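Local coordinates for uncharacterized protein MJ0236 (Methanocaldococcus jannaschii DSM 2661, PDB 2PHP), which probably makes thiamine phosphate through its C-terminal ThiN domain, the part in this structure, while the N-terminal ThiD section of the whole protein probably phosphorylates hydroxymethylpyrimidine and its phosphate, at residues 140-152 with 160-173. Residues are numbered along the deposited sequence; the frame is centred on the assembly and turned at random.
Sequences KFGGVPDIIYDRG and IRVLGRDAIEVVKK
Asp-150 OD1 is gripped by both terminal nitrogens of Arg-161, with NH1 and NH2 each 3.0 Å from that oxygen. The guanidinium comes end-on and holds OD1 almost in its own plane, yet both nitrogens approach from one face of the carboxylate, the two planes lying 39° apart. An extended chain from CG to NE carries the arginine alongside strand 147-150 to this point. The other oxygen, OD2, takes Gly-152 N in an Asx turn and forms a salt bridge with Arg-120; since the latter's guanidinium lies close to that of Arg-161, the carboxylate probably offsets two like charges. An asparagine in place of Asp-150 would probably leave the two arginines without their shared negative charge and weaken the hold on the guanidinium of the buried Arg-161.

Along the hairpin, Ile-148 and Arg-161 form the antiparallel hydrogen-bonded pair, with Arg-161 N 2.8 Å from Ile-148 O. Leu-163 N adds a nearly straight bond to Asp-146 O (170° at the hydrogen). On the face of Ile-148 and Arg-161, Leu-163 sends CD1 to Ile-148 CG1 and CD2 to Val-144 CG1 (3.8 Å); on the reverse, CG2 of Ile-147 meets CG2 of Ile-160 at 3.7 Å. Lys-173, its chain extended beyond CG (chi2 -179°), brings NZ to the anti lone pair of Asp-146 OD1 at 2.9 Å and also to Leu-163 O, while Ala-114 N binds Asp-146 OD2.

This antiparallel hairpin lies inside the mixed sheet, between strands 95-100 and 115-117; helix 129-141 packs on Ile-148 and Arg-161, and Lys-173 ties helix 167-185 to the hairpin.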
ATOM      1  N   LYS B 140     -14.874   8.097  37.736  1.00 47.12           N
ATOM      2  CA  LYS B 140     -16.308   8.362  37.705  1.00 46.49           C
ATOM      3  C   LYS B 140     -17.115   7.071  37.565  1.00 46.53           C
ATOM      4  O   LYS B 140     -18.237   6.975  38.062  1.00 45.94           O
ATOM      5  CB  LYS B 140     -16.638   9.302  36.542  1.00 47.52           C
ATOM      6  CG  LYS B 140     -18.123   9.548  36.350  1.00 48.76           C
ATOM      7  CD  LYS B 140     -18.437  10.175  34.991  1.00 51.31           C
ATOM      8  CE  LYS B 140     -18.026  11.647  34.889  1.00 52.45           C
ATOM      9  NZ  LYS B 140     -16.557  11.886  34.976  1.00 53.83           N
ATOM     10  N   PHE B 141     -16.538   6.081  36.888  1.00 45.33           N
ATOM     11  CA  PHE B 141     -17.205   4.800  36.669  1.00 44.01           C
ATOM     12  C   PHE B 141     -16.893   3.797  37.778  1.00 44.06           C
ATOM     13  O   PHE B 141     -17.627   2.825  37.969  1.00 45.16           O
ATOM     14  CB  PHE B 141     -16.768   4.225  35.320  1.00 43.30           C
ATOM     15  CG  PHE B 141     -17.365   2.886  35.000  1.00 42.55           C
ATOM     16  CD1 PHE B 141     -18.707   2.771  34.648  1.00 42.26           C
ATOM     17  CD2 PHE B 141     -16.579   1.737  35.038  1.00 43.17           C
ATOM     18  CE1 PHE B 141     -19.263   1.528  34.338  1.00 41.80           C
ATOM     19  CE2 PHE B 141     -17.123   0.488  34.729  1.00 42.35           C
ATOM     20  CZ  PHE B 141     -18.469   0.382  34.377  1.00 42.08           C
ATOM     21  N   GLY B 142     -15.806   4.034  38.502  1.00 43.50           N
ATOM     22  CA  GLY B 142     -15.416   3.129  39.568  1.00 44.26           C
ATOM     23  C   GLY B 142     -14.645   1.950  38.998  1.00 44.75           C
ATOM     24  O   GLY B 142     -14.637   0.856  39.571  1.00 44.86           O
ATOM     25  N   GLY B 143     -13.994   2.186  37.861  1.00 43.27           N
ATOM     26  CA  GLY B 143     -13.219   1.153  37.198  1.00 40.89           C
ATOM     27  C   GLY B 143     -13.024   1.498  35.730  1.00 40.08           C
ATOM     28  O   GLY B 143     -13.229   2.645  35.330  1.00 41.27           O
ATOM     29  N   VAL B 144     -12.633   0.511  34.928  1.00 37.24           N
ATOM     30  CA  VAL B 144     -12.423   0.716  33.496  1.00 34.21           C
ATOM     31  C   VAL B 144     -13.659   0.240  32.745  1.00 34.08           C
ATOM     32  O   VAL B 144     -14.019  -0.932  32.807  1.00 33.95           O
ATOM     33  CB  VAL B 144     -11.190  -0.074  32.997  1.00 32.04           C
ATOM     34  CG1 VAL B 144     -11.017   0.122  31.500  1.00 30.28           C
ATOM     35  CG2 VAL B 144      -9.949   0.379  33.752  1.00 28.86           C
ATOM     36  N   PRO B 145     -14.340   1.152  32.038  1.00 33.47           N
ATOM     37  CA  PRO B 145     -15.539   0.768  31.292  1.00 33.98           C
ATOM     38  C   PRO B 145     -15.185   0.207  29.920  1.00 34.57           C
ATOM     39  O   PRO B 145     -14.009   0.072  29.586  1.00 34.67           O
ATOM     40  CB  PRO B 145     -16.305   2.081  31.189  1.00 33.11           C
ATOM     41  CG  PRO B 145     -15.190   3.081  31.011  1.00 31.69           C
ATOM     42  CD  PRO B 145     -14.158   2.616  32.032  1.00 33.33           C
ATOM     43  N   ASP B 146     -16.209  -0.123  29.139  1.00 34.42           N
ATOM     44  CA  ASP B 146     -16.006  -0.638  27.792  1.00 34.75           C
ATOM     45  C   ASP B 146     -15.760   0.550  26.871  1.00 34.50           C
ATOM     46  O   ASP B 146     -15.058   0.444  25.867  1.00 34.97           O
ATOM     47  CB  ASP B 146     -17.256  -1.356  27.293  1.00 35.19           C
ATOM     48  CG  ASP B 146     -17.577  -2.595  28.093  1.00 37.51           C
ATOM     49  OD1 ASP B 146     -16.787  -3.558  28.034  1.00 36.33           O
ATOM     50  OD2 ASP B 146     -18.620  -2.599  28.774  1.00 38.82           O
ATOM     51  N   ILE B 147     -16.345   1.686  27.234  1.00 33.36           N
ATOM     52  CA  ILE B 147     -16.250   2.882  26.418  1.00 31.55           C
ATOM     53  C   ILE B 147     -15.991   4.160  27.198  1.00 32.26           C
ATOM     54  O   ILE B 147     -16.573   4.393  28.262  1.00 32.20           O
ATOM     55  CB  ILE B 147     -17.561   3.077  25.617  1.00 31.92           C
ATOM     56  CG1 ILE B 147     -17.803   1.866  24.713  1.00 33.08           C
ATOM     57  CG2 ILE B 147     -17.508   4.363  24.831  1.00 29.78           C
ATOM     58  CD1 ILE B 147     -19.138   1.886  23.992  1.00 36.96           C
ATOM     59  N   ILE B 148     -15.102   4.979  26.649  1.00 29.63           N
ATOM     60  CA  ILE B 148     -14.773   6.270  27.209  1.00 29.91           C
ATOM     61  C   ILE B 148     -14.911   7.206  26.014  1.00 31.39           C
ATOM     62  O   ILE B 148     -14.198   7.074  25.017  1.00 30.60           O
ATOM     63  CB  ILE B 148     -13.327   6.330  27.747  1.00 30.67           C
ATOM     64  CG1 ILE B 148     -13.189   5.429  28.978  1.00 30.03           C
ATOM     65  CG2 ILE B 148     -12.977   7.758  28.131  1.00 30.37           C
ATOM     66  CD1 ILE B 148     -11.836   5.496  29.629  1.00 32.53           C
ATOM     67  N   TYR B 149     -15.856   8.131  26.096  1.00 32.20           N
ATOM     68  CA  TYR B 149     -16.072   9.057  25.001  1.00 32.31           C
ATOM     69  C   TYR B 149     -16.028  10.468  25.543  1.00 32.13           C
ATOM     70  O   TYR B 149     -16.001  10.671  26.749  1.00 33.01           O
ATOM     71  CB  TYR B 149     -17.435   8.784  24.353  1.00 34.54           C
ATOM     72  CG  TYR B 149     -18.631   9.321  25.122  1.00 36.69           C
ATOM     73  CD1 TYR B 149     -19.025  10.656  24.999  1.00 38.37           C
ATOM     74  CD2 TYR B 149     -19.376   8.493  25.966  1.00 38.51           C
ATOM     75  CE1 TYR B 149     -20.132  11.152  25.691  1.00 37.93           C
ATOM     76  CE2 TYR B 149     -20.484   8.981  26.662  1.00 37.37           C
ATOM     77  CZ  TYR B 149     -20.857  10.310  26.520  1.00 39.48           C
ATOM     78  OH  TYR B 149     -21.950  10.793  27.205  1.00 38.88           O
ATOM     79  N   ASP B 150     -15.986  11.437  24.641  1.00 31.76           N
ATOM     80  CA  ASP B 150     -16.003  12.836  25.025  1.00 32.74           C
ATOM     81  C   ASP B 150     -16.641  13.572  23.854  1.00 34.38           C
ATOM     82  O   ASP B 150     -16.514  13.146  22.700  1.00 34.20           O
ATOM     83  CB  ASP B 150     -14.594  13.359  25.348  1.00 32.61           C
ATOM     84  CG  ASP B 150     -13.781  13.693  24.108  1.00 34.38           C
ATOM     85  OD1 ASP B 150     -13.364  12.761  23.391  1.00 34.74           O
ATOM     86  OD2 ASP B 150     -13.564  14.897  23.860  1.00 32.16           O
ATOM     87  N   ARG B 151     -17.347  14.659  24.148  1.00 34.66           N
ATOM     88  CA  ARG B 151     -18.047  15.403  23.114  1.00 36.04           C
ATOM     89  C   ARG B 151     -17.202  16.379  22.297  1.00 36.08           C
ATOM     90  O   ARG B 151     -17.737  17.185  21.525  1.00 34.95           O
ATOM     91  CB  ARG B 151     -19.263  16.107  23.732  1.00 39.00           C
ATOM     92  CG  ARG B 151     -20.271  15.124  24.329  1.00 44.27           C
ATOM     93  CD  ARG B 151     -21.696  15.694  24.413  1.00 51.13           C
ATOM     94  NE  ARG B 151     -22.083  16.097  25.769  1.00 56.17           N
ATOM     95  CZ  ARG B 151     -21.720  17.237  26.356  1.00 59.98           C
ATOM     96  NH1 ARG B 151     -20.952  18.112  25.710  1.00 61.85           N
ATOM     97  NH2 ARG B 151     -22.126  17.510  27.594  1.00 60.87           N
ATOM     98  N   GLY B 152     -15.885  16.291  22.449  1.00 34.57           N
ATOM     99  CA  GLY B 152     -15.001  17.159  21.693  1.00 35.59           C
ATOM    100  C   GLY B 152     -14.774  18.504  22.343  1.00 36.38           C
ATOM    101  O   GLY B 152     -15.073  18.693  23.520  1.00 37.67           O
ATOM    102  N   ILE B 160     -15.082   8.273  20.450  1.00 29.86           N
ATOM    103  CA  ILE B 160     -15.520   7.129  21.241  1.00 28.97           C
ATOM    104  C   ILE B 160     -14.301   6.215  21.307  1.00 28.84           C
ATOM    105  O   ILE B 160     -13.730   5.852  20.279  1.00 30.93           O
ATOM    106  CB  ILE B 160     -16.666   6.331  20.587  1.00 27.97           C
ATOM    107  CG1 ILE B 160     -17.979   7.111  20.674  1.00 26.91           C
ATOM    108  CG2 ILE B 160     -16.814   4.979  21.295  1.00 24.98           C
ATOM    109  CD1 ILE B 160     -19.112   6.470  19.903  1.00 27.18           C
ATOM    110  N   ARG B 161     -13.887   5.861  22.512  1.00 28.82           N
ATOM    111  CA  ARG B 161     -12.738   4.987  22.680  1.00 28.25           C
ATOM    112  C   ARG B 161     -13.204   3.655  23.277  1.00 29.05           C
ATOM    113  O   ARG B 161     -13.815   3.622  24.344  1.00 27.58           O
ATOM    114  CB  ARG B 161     -11.700   5.682  23.570  1.00 30.39           C
ATOM    115  CG  ARG B 161     -11.334   7.074  23.053  1.00 31.35           C
ATOM    116  CD  ARG B 161     -10.492   7.878  24.029  1.00 34.06           C
ATOM    117  NE  ARG B 161     -10.201   9.215  23.502  1.00 34.99           N
ATOM    118  CZ  ARG B 161     -11.052  10.239  23.521  1.00 35.15           C
ATOM    119  NH1 ARG B 161     -12.265  10.103  24.057  1.00 35.49           N
ATOM    120  NH2 ARG B 161     -10.702  11.394  22.975  1.00 32.62           N
ATOM    121  N   VAL B 162     -12.940   2.566  22.557  1.00 27.83           N
ATOM    122  CA  VAL B 162     -13.316   1.223  22.981  1.00 27.71           C
ATOM    123  C   VAL B 162     -12.098   0.535  23.616  1.00 30.95           C
ATOM    124  O   VAL B 162     -11.034   0.453  23.003  1.00 31.78           O
ATOM    125  CB  VAL B 162     -13.834   0.393  21.768  1.00 28.54           C
ATOM    126  CG1 VAL B 162     -14.191  -1.018  22.198  1.00 26.12           C
ATOM    127  CG2 VAL B 162     -15.059   1.084  21.149  1.00 26.13           C
ATOM    128  N   LEU B 163     -12.257   0.055  24.848  1.00 29.36           N
ATOM    129  CA  LEU B 163     -11.168  -0.602  25.572  1.00 28.70           C
ATOM    130  C   LEU B 163     -11.462  -2.084  25.794  1.00 29.13           C
ATOM    131  O   LEU B 163     -12.609  -2.520  25.688  1.00 28.89           O
ATOM    132  CB  LEU B 163     -10.943   0.080  26.933  1.00 30.88           C
ATOM    133  CG  LEU B 163     -10.605   1.579  26.968  1.00 32.64           C
ATOM    134  CD1 LEU B 163     -11.842   2.398  26.651  1.00 33.81           C
ATOM    135  CD2 LEU B 163     -10.090   1.968  28.347  1.00 34.26           C
ATOM    136  N   GLY B 164     -10.426  -2.855  26.109  1.00 27.97           N
ATOM    137  CA  GLY B 164     -10.607  -4.279  26.333  1.00 28.89           C
ATOM    138  C   GLY B 164      -9.326  -4.948  26.788  1.00 30.16           C
ATOM    139  O   GLY B 164      -8.294  -4.287  26.922  1.00 29.46           O
ATOM    140  N   ARG B 165      -9.390  -6.257  27.021  1.00 29.72           N
ATOM    141  CA  ARG B 165      -8.227  -7.012  27.483  1.00 31.41           C
ATOM    142  C   ARG B 165      -7.134  -7.110  26.427  1.00 30.54           C
ATOM    143  O   ARG B 165      -5.945  -7.064  26.753  1.00 31.01           O
ATOM    144  CB  ARG B 165      -8.659  -8.407  27.950  1.00 34.08           C
ATOM    145  CG  ARG B 165      -9.610  -8.361  29.143  1.00 40.55           C
ATOM    146  CD  ARG B 165      -9.420  -9.537  30.082  1.00 45.64           C
ATOM    147  NE  ARG B 165     -10.662  -9.894  30.762  1.00 51.80           N
ATOM    148  CZ  ARG B 165     -11.846  -9.992  30.158  1.00 55.56           C
ATOM    149  NH1 ARG B 165     -11.955  -9.767  28.849  1.00 56.13           N
ATOM    150  NH2 ARG B 165     -12.929 -10.296  30.864  1.00 56.86           N
ATOM    151  N   ASP B 166      -7.535  -7.260  25.168  1.00 29.67           N
ATOM    152  CA  ASP B 166      -6.590  -7.313  24.057  1.00 28.59           C
ATOM    153  C   ASP B 166      -7.254  -6.773  22.798  1.00 28.39           C
ATOM    154  O   ASP B 166      -8.473  -6.561  22.766  1.00 26.93           O
ATOM    155  CB  ASP B 166      -6.057  -8.733  23.820  1.00 29.81           C
ATOM    156  CG  ASP B 166      -7.154  -9.746  23.581  1.00 30.66           C
ATOM    157  OD1 ASP B 166      -8.045  -9.497  22.734  1.00 31.60           O
ATOM    158  OD2 ASP B 166      -7.108 -10.805  24.238  1.00 33.09           O
ATOM    159  N   ALA B 167      -6.448  -6.546  21.766  1.00 27.18           N
ATOM    160  CA  ALA B 167      -6.943  -5.984  20.516  1.00 28.27           C
ATOM    161  C   ALA B 167      -8.108  -6.745  19.886  1.00 27.99           C
ATOM    162  O   ALA B 167      -9.007  -6.132  19.312  1.00 27.81           O
ATOM    163  CB  ALA B 167      -5.794  -5.856  19.510  1.00 25.97           C
ATOM    164  N   ILE B 168      -8.084  -8.071  19.978  1.00 27.95           N
ATOM    165  CA  ILE B 168      -9.145  -8.879  19.395  1.00 29.75           C
ATOM    166  C   ILE B 168     -10.460  -8.639  20.122  1.00 31.20           C
ATOM    167  O   ILE B 168     -11.516  -8.547  19.498  1.00 31.52           O
ATOM    168  CB  ILE B 168      -8.814 -10.385  19.452  1.00 30.67           C
ATOM    169  CG1 ILE B 168      -7.486 -10.654  18.736  1.00 29.87           C
ATOM    170  CG2 ILE B 168      -9.938 -11.183  18.786  1.00 28.74           C
ATOM    171  CD1 ILE B 168      -7.017 -12.103  18.796  1.00 28.88           C
ATOM    172  N   GLU B 169     -10.391  -8.529  21.444  1.00 31.69           N
ATOM    173  CA  GLU B 169     -11.582  -8.287  22.235  1.00 33.64           C
ATOM    174  C   GLU B 169     -12.150  -6.913  21.883  1.00 32.99           C
ATOM    175  O   GLU B 169     -13.365  -6.728  21.827  1.00 31.22           O
ATOM    176  CB  GLU B 169     -11.254  -8.336  23.725  1.00 35.83           C
ATOM    177  CG  GLU B 169     -12.489  -8.481  24.596  1.00 42.13           C
ATOM    178  CD  GLU B 169     -12.166  -8.540  26.074  1.00 43.97           C
ATOM    179  OE1 GLU B 169     -11.828  -7.482  26.653  1.00 42.68           O
ATOM    180  OE2 GLU B 169     -12.245  -9.648  26.652  1.00 45.21           O
ATOM    181  N   VAL B 170     -11.261  -5.954  21.642  1.00 29.98           N
ATOM    182  CA  VAL B 170     -11.682  -4.607  21.292  1.00 30.19           C
ATOM    183  C   VAL B 170     -12.413  -4.598  19.947  1.00 30.36           C
ATOM    184  O   VAL B 170     -13.473  -3.979  19.805  1.00 30.01           O
ATOM    185  CB  VAL B 170     -10.474  -3.653  21.232  1.00 27.84           C
ATOM    186  CG1 VAL B 170     -10.875  -2.335  20.574  1.00 28.01           C
ATOM    187  CG2 VAL B 170      -9.961  -3.393  22.635  1.00 28.16           C
ATOM    188  N   VAL B 171     -11.846  -5.294  18.968  1.00 29.33           N
ATOM    189  CA  VAL B 171     -12.440  -5.360  17.639  1.00 31.57           C
ATOM    190  C   VAL B 171     -13.806  -6.051  17.639  1.00 33.71           C
ATOM    191  O   VAL B 171     -14.689  -5.692  16.850  1.00 32.33           O
ATOM    192  CB  VAL B 171     -11.480  -6.050  16.645  1.00 30.04           C
ATOM    193  CG1 VAL B 171     -12.212  -6.475  15.395  1.00 33.08           C
ATOM    194  CG2 VAL B 171     -10.377  -5.073  16.268  1.00 31.89           C
ATOM    195  N   LYS B 172     -13.989  -7.025  18.527  1.00 34.39           N
ATOM    196  CA  LYS B 172     -15.276  -7.712  18.615  1.00 34.54           C
ATOM    197  C   LYS B 172     -16.331  -6.722  19.116  1.00 33.67           C
ATOM    198  O   LYS B 172     -17.436  -6.681  18.580  1.00 32.44           O
ATOM    199  CB  LYS B 172     -15.182  -8.921  19.554  1.00 37.01           C
ATOM    200  CG  LYS B 172     -14.294 -10.051  19.027  1.00 40.52           C
ATOM    201  CD  LYS B 172     -14.845 -10.661  17.747  1.00 42.77           C
ATOM    202  CE  LYS B 172     -13.959 -11.796  17.250  1.00 45.56           C
ATOM    203  NZ  LYS B 172     -13.727 -12.812  18.323  1.00 49.23           N
ATOM    204  N   LYS B 173     -15.990  -5.923  20.130  1.00 31.78           N
ATOM    205  CA  LYS B 173     -16.923  -4.923  20.656  1.00 31.81           C
ATOM    206  C   LYS B 173     -17.265  -3.907  19.564  1.00 31.75           C
ATOM    207  O   LYS B 173     -18.437  -3.547  19.377  1.00 30.57           O
ATOM    208  CB  LYS B 173     -16.326  -4.181  21.860  1.00 31.92           C
ATOM    209  CG  LYS B 173     -16.112  -5.047  23.091  1.00 32.91           C
ATOM    210  CD  LYS B 173     -15.533  -4.239  24.249  1.00 31.74           C
ATOM    211  CE  LYS B 173     -15.027  -5.143  25.365  1.00 30.71           C
ATOM    212  NZ  LYS B 173     -14.484  -4.346  26.499  1.00 31.85           N
TER